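Local atomic coordinates of 182aa long hypothetical protein (Pyrococcus horikoshii, PDB entry 2GAN), a protein that is of unknown function but, as a member of the GNAT family, probably transfers an acetyl group from acetyl-coenzyme A to an unidentified acceptor. Residues A[63-67]-A[91-95]; A[84-88]-A[134-140]; A[104-109]-A[139-144]. All coordinates share one frame. Residues are numbered along the deposited sequence.

Interaction 1: residues A[63-67]-A[91-95]; sequences SQEFD and EKGIW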
loop_
_atom_site.group_PDB
_atom_site.type_symbol
_atom_site.label_atom_id
_atom_site.label_comp_id
_atom_site.label_asym_id
_atom_site.label_seq_id
_atom_site.Cartn_x
_atom_site.Cartn_y
_atom_site.Cartn_z
ATOM N N SER A 63 16.161 -16.292 -16.343
ATOM C CA SER A 63 17.314 -16.682 -17.163
ATOM C C SER A 63 18.560 -15.801 -17.040
ATOM O O SER A 63 19.679 -16.304 -16.928
ATOM C CB SER A 63 16.915 -16.730 -18.641
ATOM O OG SER A 63 15.934 -17.720 -18.869
ATOM N N GLN A 64 18.364 -14.490 -17.065
ATOM C CA GLN A 64 19.488 -13.559 -17.012
ATOM C C GLN A 64 19.613 -12.716 -15.745
ATOM O O GLN A 64 20.607 -12.804 -15.032
ATOM C CB GLN A 64 19.407 -12.614 -18.205
ATOM C CG GLN A 64 19.098 -13.320 -19.506
ATOM C CD GLN A 64 20.259 -14.151 -20.007
ATOM O OE1 GLN A 64 20.072 -15.134 -20.722
ATOM N NE2 GLN A 64 21.469 -13.751 -19.644
ATOM N N GLU A 65 18.607 -11.894 -15.476
ATOM C CA GLU A 65 18.630 -10.995 -14.333
ATOM C C GLU A 65 18.997 -11.582 -12.971
ATOM O O GLU A 65 19.949 -11.132 -12.344
ATOM C CB GLU A 65 17.294 -10.244 -14.251
ATOM C CG GLU A 65 17.192 -9.242 -13.106
ATOM C CD GLU A 65 16.160 -8.161 -13.375
ATOM O OE1 GLU A 65 15.567 -7.634 -12.409
ATOM O OE2 GLU A 65 15.953 -7.824 -14.563
ATOM N N PHE A 66 18.262 -12.584 -12.509
ATOM C CA PHE A 66 18.535 -13.180 -11.195
ATOM C C PHE A 66 19.872 -13.930 -11.107
ATOM O O PHE A 66 20.171 -14.791 -11.937
ATOM C CB PHE A 66 17.389 -14.126 -10.811
ATOM C CG PHE A 66 16.049 -13.442 -10.675
ATOM C CD1 PHE A 66 14.879 -14.193 -10.604
ATOM C CD2 PHE A 66 15.955 -12.050 -10.610
ATOM C CE1 PHE A 66 13.635 -13.576 -10.474
ATOM C CE2 PHE A 66 14.713 -11.419 -10.478
ATOM C CZ PHE A 66 13.554 -12.185 -10.409
ATOM N N ASP A 67 20.683 -13.597 -10.106
ATOM C CA ASP A 67 21.970 -14.274 -9.923
ATOM C C ASP A 67 21.781 -15.439 -8.945
ATOM O O ASP A 67 22.498 -16.443 -9.005
ATOM C CB ASP A 67 23.030 -13.293 -9.405
ATOM C CG ASP A 67 23.431 -12.256 -10.453
ATOM O OD1 ASP A 67 23.715 -12.644 -11.612
ATOM O OD2 ASP A 67 23.468 -11.053 -10.122
ATOM N N GLU A 91 26.110 -3.673 -15.827
ATOM C CA GLU A 91 25.729 -4.253 -17.111
ATOM C C GLU A 91 24.439 -5.071 -17.054
ATOM O O GLU A 91 24.144 -5.829 -17.973
ATOM C CB GLU A 91 26.859 -5.136 -17.663
ATOM C CG GLU A 91 28.187 -4.412 -17.897
ATOM C CD GLU A 91 29.051 -4.360 -16.648
ATOM O OE1 GLU A 91 30.137 -3.735 -16.690
ATOM O OE2 GLU A 91 28.642 -4.950 -15.623
ATOM N N LYS A 92 23.665 -4.920 -15.986
ATOM C CA LYS A 92 22.420 -5.670 -15.858
ATOM C C LYS A 92 21.260 -5.025 -16.602
ATOM O O LYS A 92 20.293 -5.694 -16.938
ATOM C CB LYS A 92 22.046 -5.827 -14.385
ATOM C CG LYS A 92 22.849 -6.879 -13.649
ATOM C CD LYS A 92 22.436 -8.290 -14.060
ATOM C CE LYS A 92 23.124 -9.313 -13.184
ATOM N NZ LYS A 92 22.710 -10.686 -13.505
ATOM N N GLY A 93 21.348 -3.725 -16.847
ATOM C CA GLY A 93 20.271 -3.043 -17.548
ATOM C C GLY A 93 19.003 -2.932 -16.724
ATOM O O GLY A 93 17.909 -2.827 -17.273
ATOM N N ILE A 94 19.136 -2.966 -15.403
ATOM C CA ILE A 94 17.972 -2.857 -14.542
ATOM C C ILE A 94 17.418 -1.451 -14.704
ATOM O O ILE A 94 18.056 -0.467 -14.321
ATOM C CB ILE A 94 18.353 -3.158 -13.095
ATOM C CG1 ILE A 94 18.840 -4.603 -13.024
ATOM C CG2 ILE A 94 17.140 -3.000 -12.173
ATOM C CD1 ILE A 94 19.787 -4.851 -11.907
ATOM N N TRP A 95 16.217 -1.378 -15.270
ATOM C CA TRP A 95 15.570 -0.108 -15.587
ATOM C C TRP A 95 15.529 0.979 -14.514
ATOM O O TRP A 95 15.635 2.160 -14.838
ATOM C CB TRP A 95 14.148 -0.354 -16.128
ATOM C CG TRP A 95 13.135 -0.736 -15.085
ATOM C CD1 TRP A 95 12.848 -1.995 -14.638
ATOM C CD2 TRP A 95 12.304 0.155 -14.329
ATOM N NE1 TRP A 95 11.891 -1.944 -13.648
ATOM C CE2 TRP A 95 11.541 -0.638 -13.439
ATOM C CE3 TRP A 95 12.134 1.541 -14.312
ATOM C CZ2 TRP A 95 10.616 -0.085 -12.545
ATOM C CZ3 TRP A 95 11.214 2.093 -13.424
ATOM C CH2 TRP A 95 10.468 1.280 -12.552
#

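Interaction 2: residues A[84-88]-A[134-140]; sequences LVYKR and RLRSLGK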
loop_
_atom_site.group_PDB
_atom_site.type_symbol
_atom_site.label_atom_id
_atom_site.label_comp_id
_atom_site.label_asym_id
_atom_site.label_seq_id
_atom_site.Cartn_x
_atom_site.Cartn_y
_atom_site.Cartn_z
ATOM N N LEU A 84 18.295 -12.378 -5.627
ATOM C CA LEU A 84 19.433 -11.484 -5.432
ATOM C C LEU A 84 20.116 -11.175 -6.751
ATOM O O LEU A 84 20.313 -12.069 -7.582
ATOM C CB LEU A 84 20.454 -12.130 -4.516
ATOM C CG LEU A 84 19.844 -12.577 -3.194
ATOM C CD1 LEU A 84 20.929 -13.246 -2.356
ATOM C CD2 LEU A 84 19.234 -11.379 -2.479
ATOM N N VAL A 85 20.474 -9.911 -6.939
ATOM C CA VAL A 85 21.179 -9.486 -8.135
ATOM C C VAL A 85 22.413 -8.744 -7.662
ATOM O O VAL A 85 22.304 -7.739 -6.961
ATOM C CB VAL A 85 20.329 -8.548 -9.035
ATOM C CG1 VAL A 85 21.167 -8.054 -10.201
ATOM C CG2 VAL A 85 19.112 -9.305 -9.572
ATOM N N TYR A 86 23.585 -9.254 -8.029
ATOM C CA TYR A 86 24.840 -8.633 -7.608
ATOM C C TYR A 86 26.014 -8.796 -8.591
ATOM O O TYR A 86 27.065 -8.193 -8.392
ATOM C CB TYR A 86 25.227 -9.181 -6.228
ATOM C CG TYR A 86 25.426 -10.677 -6.212
ATOM C CD1 TYR A 86 26.647 -11.243 -6.591
ATOM C CD2 TYR A 86 24.379 -11.533 -5.866
ATOM C CE1 TYR A 86 26.818 -12.628 -6.629
ATOM C CE2 TYR A 86 24.537 -12.919 -5.900
ATOM C CZ TYR A 86 25.755 -13.458 -6.282
ATOM O OH TYR A 86 25.913 -14.820 -6.315
ATOM N N LYS A 87 25.840 -9.591 -9.649
ATOM C CA LYS A 87 26.915 -9.791 -10.627
ATOM C C LYS A 87 26.955 -8.701 -11.693
ATOM O O LYS A 87 26.166 -8.713 -12.640
ATOM C CB LYS A 87 26.784 -11.135 -11.338
ATOM C CG LYS A 87 26.882 -12.344 -10.442
ATOM C CD LYS A 87 26.830 -13.620 -11.267
ATOM C CE LYS A 87 26.548 -14.829 -10.390
ATOM N NZ LYS A 87 27.515 -14.972 -9.277
ATOM N N ARG A 88 27.900 -7.779 -11.536
ATOM C CA ARG A 88 28.092 -6.665 -12.457
ATOM C C ARG A 88 26.802 -5.891 -12.734
ATOM O O ARG A 88 26.274 -5.912 -13.846
ATOM C CB ARG A 88 28.705 -7.167 -13.772
ATOM C CG ARG A 88 30.187 -6.784 -13.970
ATOM C CD ARG A 88 31.167 -7.741 -13.284
ATOM N NE ARG A 88 30.950 -7.853 -11.843
ATOM C CZ ARG A 88 31.095 -6.852 -10.985
ATOM N NH1 ARG A 88 31.464 -5.652 -11.420
ATOM N NH2 ARG A 88 30.854 -7.046 -9.694
ATOM N N ARG A 134 22.910 -13.106 3.002
ATOM C CA ARG A 134 23.592 -13.676 1.855
ATOM C C ARG A 134 24.369 -12.566 1.148
ATOM O O ARG A 134 25.557 -12.710 0.877
ATOM C CB ARG A 134 22.584 -14.317 0.903
ATOM C CG ARG A 134 23.177 -14.798 -0.413
ATOM C CD ARG A 134 24.286 -15.812 -0.206
ATOM N NE ARG A 134 24.826 -16.232 -1.496
ATOM C CZ ARG A 134 25.896 -17.000 -1.649
ATOM N NH1 ARG A 134 26.560 -17.443 -0.594
ATOM N NH2 ARG A 134 26.308 -17.319 -2.862
ATOM N N LEU A 135 23.704 -11.451 0.866
ATOM C CA LEU A 135 24.374 -10.344 0.202
ATOM C C LEU A 135 25.572 -9.867 1.015
ATOM O O LEU A 135 26.659 -9.685 0.472
ATOM C CB LEU A 135 23.403 -9.192 -0.038
ATOM C CG LEU A 135 22.431 -9.423 -1.200
ATOM C CD1 LEU A 135 21.499 -8.244 -1.292
ATOM C CD2 LEU A 135 23.199 -9.605 -2.517
ATOM N N ARG A 136 25.373 -9.679 2.318
ATOM C CA ARG A 136 26.456 -9.244 3.189
ATOM C C ARG A 136 27.658 -10.181 3.090
ATOM O O ARG A 136 28.791 -9.733 2.950
ATOM C CB ARG A 136 25.976 -9.158 4.646
ATOM C CG ARG A 136 25.261 -7.856 4.971
ATOM C CD ARG A 136 24.682 -7.855 6.376
ATOM N NE ARG A 136 25.682 -8.118 7.414
ATOM C CZ ARG A 136 26.577 -7.234 7.856
ATOM N NH1 ARG A 136 26.618 -6.004 7.357
ATOM N NH2 ARG A 136 27.429 -7.584 8.811
ATOM N N SER A 137 27.411 -11.481 3.137
ATOM C CA SER A 137 28.504 -12.440 3.058
ATOM C C SER A 137 29.219 -12.331 1.718
ATOM O O SER A 137 30.274 -12.927 1.528
ATOM C CB SER A 137 27.975 -13.860 3.225
ATOM O OG SER A 137 27.276 -14.256 2.062
ATOM N N LEU A 138 28.631 -11.586 0.785
ATOM C CA LEU A 138 29.224 -11.398 -0.536
ATOM C C LEU A 138 29.881 -10.021 -0.607
ATOM O O LEU A 138 30.350 -9.603 -1.666
ATOM C CB LEU A 138 28.151 -11.519 -1.635
ATOM C CG LEU A 138 27.416 -12.858 -1.813
ATOM C CD1 LEU A 138 26.465 -12.788 -3.020
ATOM C CD2 LEU A 138 28.422 -13.971 -2.016
ATOM N N GLY A 139 29.914 -9.329 0.530
ATOM C CA GLY A 139 30.506 -8.007 0.600
ATOM C C GLY A 139 29.666 -6.932 -0.070
ATOM O O GLY A 139 30.198 -5.900 -0.493
ATOM N N LYS A 140 28.354 -7.163 -0.163
ATOM C CA LYS A 140 27.441 -6.205 -0.804
ATOM C C LYS A 140 26.432 -5.579 0.154
ATOM O O LYS A 140 26.066 -6.175 1.153
ATOM C CB LYS A 140 26.629 -6.891 -1.915
ATOM C CG LYS A 140 27.412 -7.768 -2.877
ATOM C CD LYS A 140 28.304 -6.970 -3.804
ATOM C CE LYS A 140 29.008 -7.900 -4.787
ATOM N NZ LYS A 140 29.683 -7.148 -5.862
#

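Interaction 3: residues A[104-109]-A[139-144]; sequences EKVGLI and GKDPYV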
loop_
_atom_site.group_PDB
_atom_site.type_symbol
_atom_site.label_atom_id
_atom_site.label_comp_id
_atom_site.label_asym_id
_atom_site.label_seq_id
_atom_site.Cartn_x
_atom_site.Cartn_y
_atom_site.Cartn_z
ATOM N N GLU A 104 30.638 -1.984 -7.180
ATOM C CA GLU A 104 30.926 -3.282 -6.569
ATOM C C GLU A 104 30.281 -3.582 -5.218
ATOM O O GLU A 104 30.104 -4.746 -4.873
ATOM C CB GLU A 104 32.440 -3.470 -6.456
ATOM C CG GLU A 104 32.898 -4.903 -6.203
ATOM C CD GLU A 104 32.598 -5.839 -7.366
ATOM O OE1 GLU A 104 32.818 -5.439 -8.529
ATOM O OE2 GLU A 104 32.164 -6.986 -7.121
ATOM N N LYS A 105 29.943 -2.557 -4.443
ATOM C CA LYS A 105 29.316 -2.814 -3.152
ATOM C C LYS A 105 27.790 -2.840 -3.201
ATOM O O LYS A 105 27.140 -2.898 -2.161
ATOM C CB LYS A 105 29.774 -1.792 -2.109
ATOM C CG LYS A 105 31.179 -2.061 -1.580
ATOM C CD LYS A 105 31.380 -1.486 -0.183
ATOM C CE LYS A 105 30.521 -2.200 0.864
ATOM N NZ LYS A 105 30.947 -3.603 1.134
ATOM N N VAL A 106 27.216 -2.808 -4.400
ATOM C CA VAL A 106 25.758 -2.825 -4.526
ATOM C C VAL A 106 25.168 -4.230 -4.664
ATOM O O VAL A 106 25.630 -5.046 -5.462
ATOM C CB VAL A 106 25.272 -1.956 -5.726
ATOM C CG1 VAL A 106 23.772 -2.089 -5.896
ATOM C CG2 VAL A 106 25.621 -0.492 -5.486
ATOM N N GLY A 107 24.138 -4.496 -3.867
ATOM C CA GLY A 107 23.449 -5.771 -3.902
ATOM C C GLY A 107 21.956 -5.505 -4.004
ATOM O O GLY A 107 21.400 -4.751 -3.204
ATOM N N LEU A 108 21.306 -6.126 -4.984
ATOM C CA LEU A 108 19.875 -5.936 -5.210
ATOM C C LEU A 108 18.996 -7.091 -4.741
ATOM O O LEU A 108 19.286 -8.255 -5.003
ATOM C CB LEU A 108 19.618 -5.707 -6.702
ATOM C CG LEU A 108 19.795 -4.332 -7.339
ATOM C CD1 LEU A 108 20.837 -3.520 -6.624
ATOM C CD2 LEU A 108 20.137 -4.510 -8.804
ATOM N N ILE A 109 17.919 -6.754 -4.039
ATOM C CA ILE A 109 16.956 -7.740 -3.579
ATOM C C ILE A 109 15.664 -7.424 -4.313
ATOM O O ILE A 109 15.282 -6.263 -4.422
ATOM C CB ILE A 109 16.703 -7.632 -2.059
ATOM C CG1 ILE A 109 17.898 -8.231 -1.299
ATOM C CG2 ILE A 109 15.382 -8.330 -1.691
ATOM C CD1 ILE A 109 17.841 -8.057 0.210
ATOM N N GLY A 139 29.914 -9.329 0.530
ATOM C CA GLY A 139 30.506 -8.007 0.600
ATOM C C GLY A 139 29.666 -6.932 -0.070
ATOM O O GLY A 139 30.198 -5.900 -0.493
ATOM N N LYS A 140 28.354 -7.163 -0.163
ATOM C CA LYS A 140 27.441 -6.205 -0.804
ATOM C C LYS A 140 26.432 -5.579 0.154
ATOM O O LYS A 140 26.066 -6.175 1.153
ATOM C CB LYS A 140 26.629 -6.891 -1.915
ATOM C CG LYS A 140 27.412 -7.768 -2.877
ATOM C CD LYS A 140 28.304 -6.970 -3.804
ATOM C CE LYS A 140 29.008 -7.900 -4.787
ATOM N NZ LYS A 140 29.683 -7.148 -5.862
ATOM N N ASP A 141 25.976 -4.378 -0.169
ATOM C CA ASP A 141 24.959 -3.721 0.633
ATOM C C ASP A 141 23.621 -3.945 -0.070
ATOM O O ASP A 141 23.531 -3.826 -1.297
ATOM C CB ASP A 141 25.238 -2.227 0.744
ATOM C CG ASP A 141 26.485 -1.940 1.531
ATOM O OD1 ASP A 141 26.632 -2.543 2.616
ATOM O OD2 ASP A 141 27.308 -1.116 1.070
ATOM N N PRO A 142 22.573 -4.299 0.698
ATOM C CA PRO A 142 21.219 -4.553 0.185
ATOM C C PRO A 142 20.431 -3.305 -0.230
ATOM O O PRO A 142 20.310 -2.354 0.542
ATOM C CB PRO A 142 20.532 -5.272 1.348
ATOM C CG PRO A 142 21.659 -5.883 2.115
ATOM C CD PRO A 142 22.706 -4.804 2.076
ATOM N N TYR A 143 19.873 -3.337 -1.440
ATOM C CA TYR A 143 19.062 -2.237 -1.975
ATOM C C TYR A 143 17.772 -2.813 -2.555
ATOM O O TYR A 143 17.765 -3.931 -3.066
ATOM C CB TYR A 143 19.797 -1.515 -3.103
ATOM C CG TYR A 143 20.931 -0.620 -2.671
ATOM C CD1 TYR A 143 20.724 0.739 -2.479
ATOM C CD2 TYR A 143 22.214 -1.129 -2.472
ATOM C CE1 TYR A 143 21.762 1.580 -2.103
ATOM C CE2 TYR A 143 23.264 -0.297 -2.092
ATOM C CZ TYR A 143 23.026 1.060 -1.911
ATOM O OH TYR A 143 24.050 1.901 -1.552
ATOM N N VAL A 144 16.683 -2.050 -2.481
ATOM C CA VAL A 144 15.398 -2.488 -3.032
ATOM C C VAL A 144 14.705 -1.314 -3.698
ATOM O O VAL A 144 15.063 -0.161 -3.459
ATOM C CB VAL A 144 14.434 -3.032 -1.946
ATOM C CG1 VAL A 144 14.936 -4.347 -1.404
ATOM C CG2 VAL A 144 14.269 -2.007 -0.834
#

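Interaction 1: residues A[63-67]-A[91-95]
One lysine does most of the work here. The side chain of Lys-92, pointing from its loop toward 63-67, reaches the point where helix 47-65 gives way to strand 68-74, and its ammonium group is held by two acceptors. Lys-92 NZ donates to the backbone carbonyl Glu-65 O at 3.0 Å, near the end of helix 47-65, and to Asp-67 OD1 at 2.9 Å in a salt bridge. Gln-64 O lies 3.4 Å from the same Lys-92 NZ. The carboxylate of Asp-67 is used on both oxygens: OD2 accepts hydrogen bonds from the backbone amides of Tyr-86 and Lys-87, where strand 78-85 ends, so that a single aspartate ties the helix exit to both the strand end and the loop. The carboxylate carbon Glu-65 CD comes only within 4.5 Å of Ile-94 CG1, a loose van der Waals approach, while Glu-65 OE1 has a long, weak ion pair with Arg-61. Ile-94 also packs on Val-85 and Leu-108, which sets the loop against the sheet. A lysine salt bridge and carbonyl bond thus fasten the loop before strand 106-114 to the helix-to-strand junction that leads into the central sheet of this GNAT-type alpha-beta fold.

Interaction 2: residues A[84-88]-A[134-140]
This is helix-on-sheet packing: the last turn of helix 123-137 and the residues after it lie against the end of strand 78-85 and the loop that leaves it. The CA-to-CB bonds of Leu-84 and Tyr-86 both point toward 134-140. Leu-84 CD1 touches the aliphatic part of Arg-134 at CG, 3.4 Å away, and Leu-84 CD2 sits 4.0 Å from Leu-135 CG. The ring of Tyr-86 is the centre of the contact. Leu-138 CD1 stands over one face in a CH-pi contact, 3.4 Å from the ring centroid and 13° off its normal; Leu-135 CD2 approaches Tyr-86 CD2 at 4.0 Å, and Tyr-86 CB lies 4.2 Å from Lys-140 CG. A Schellman motif brings these residues round: Lys-140 N bonds to Leu-135 O at 3.1 Å and Gly-139 N to Arg-136 O at 2.7 Å, with Gly-139 at positive phi. Outside the two segments, Glu-68 takes a hydrogen bond with Tyr-86 OH and a salt bridge with Arg-134, and Glu-104 pairs with the neighbouring cations of Arg-88 and Lys-140. Leu-84 and Leu-135 also pack on Ile-109, so the helix end rests across strands 78-85 and 106-114, with Arg-134 and Leu-84 reaching Tyr-70 on strand 68-74.

Interaction 3: residues A[104-109]-A[139-144]
Apolar side chains line both faces of this parallel strand pair. On one, Val-106 CG1 meets Tyr-143 CD2 at 3.9 Å and Leu-108 CD1 lies 4.2 Å from Tyr-143 CB; on the other, Ile-109 CD1 reaches Pro-142 CB at 4.0 Å beneath helix 123-137, where Val-132 touches both residues. Ile-109 CB also packs on Val-144 CG1 at 3.8 Å. Between the strands the backbone bonds alternate: Asp-141 N to Lys-105 O and Gly-107 N to Asp-141 O, both 2.7 Å, then Tyr-143 N to Gly-107 O at 2.7 Å and Ile-109 N to Tyr-143 O at 3.0 Å. Pro-142, lacking an amide hydrogen, fits because its nitrogen is not one of these donors. At Gly-107 a CB would fall 3.0 Å from Lys-140 CB, a clash that glycine avoids. The polar edge lies at the start of the pair. Lys-140 NZ donates to Glu-104 O at 2.6 Å and forms a salt bridge with Glu-104 OE2 at 2.8 Å, while Glu-104 OE1 pairs with Arg-88. Lys-105 NZ donates a hydrogen bond to Gly-139 O at 2.9 Å. Tyr-143 and Val-144 pair antiparallel with a strand of the second subunit, continuing the sheet across the interface. Strands 106-114 and 141-146, joined through helix 123-137, make the beta-alpha-beta unit of the GNAT fold.

From the N terminus, interaction 1 opens at the end of helix 47-65 and closes on the 91-95 loop, enclosing the hairpin of strands 68-74 and 78-85. Interaction 2 opens within the span closed by interaction 1, at 84-88, and closes beyond it at 134-140, so the two cross. Interaction 3 starts after interaction 1 has closed; it crosses interaction 2, sharing Gly-139 and Lys-140, and closes the beta-alpha-beta connection. Asp-67 joins interactions 1 and 2 through the amides of Tyr-86 and Lys-87, Ile-94 meets Leu-108 between 1 and 3, and Val-85 O with Leu-108 N joins 2 and 3. Together they tie two helix ends, a loop and strands 78-85, 106-114 and 141-146.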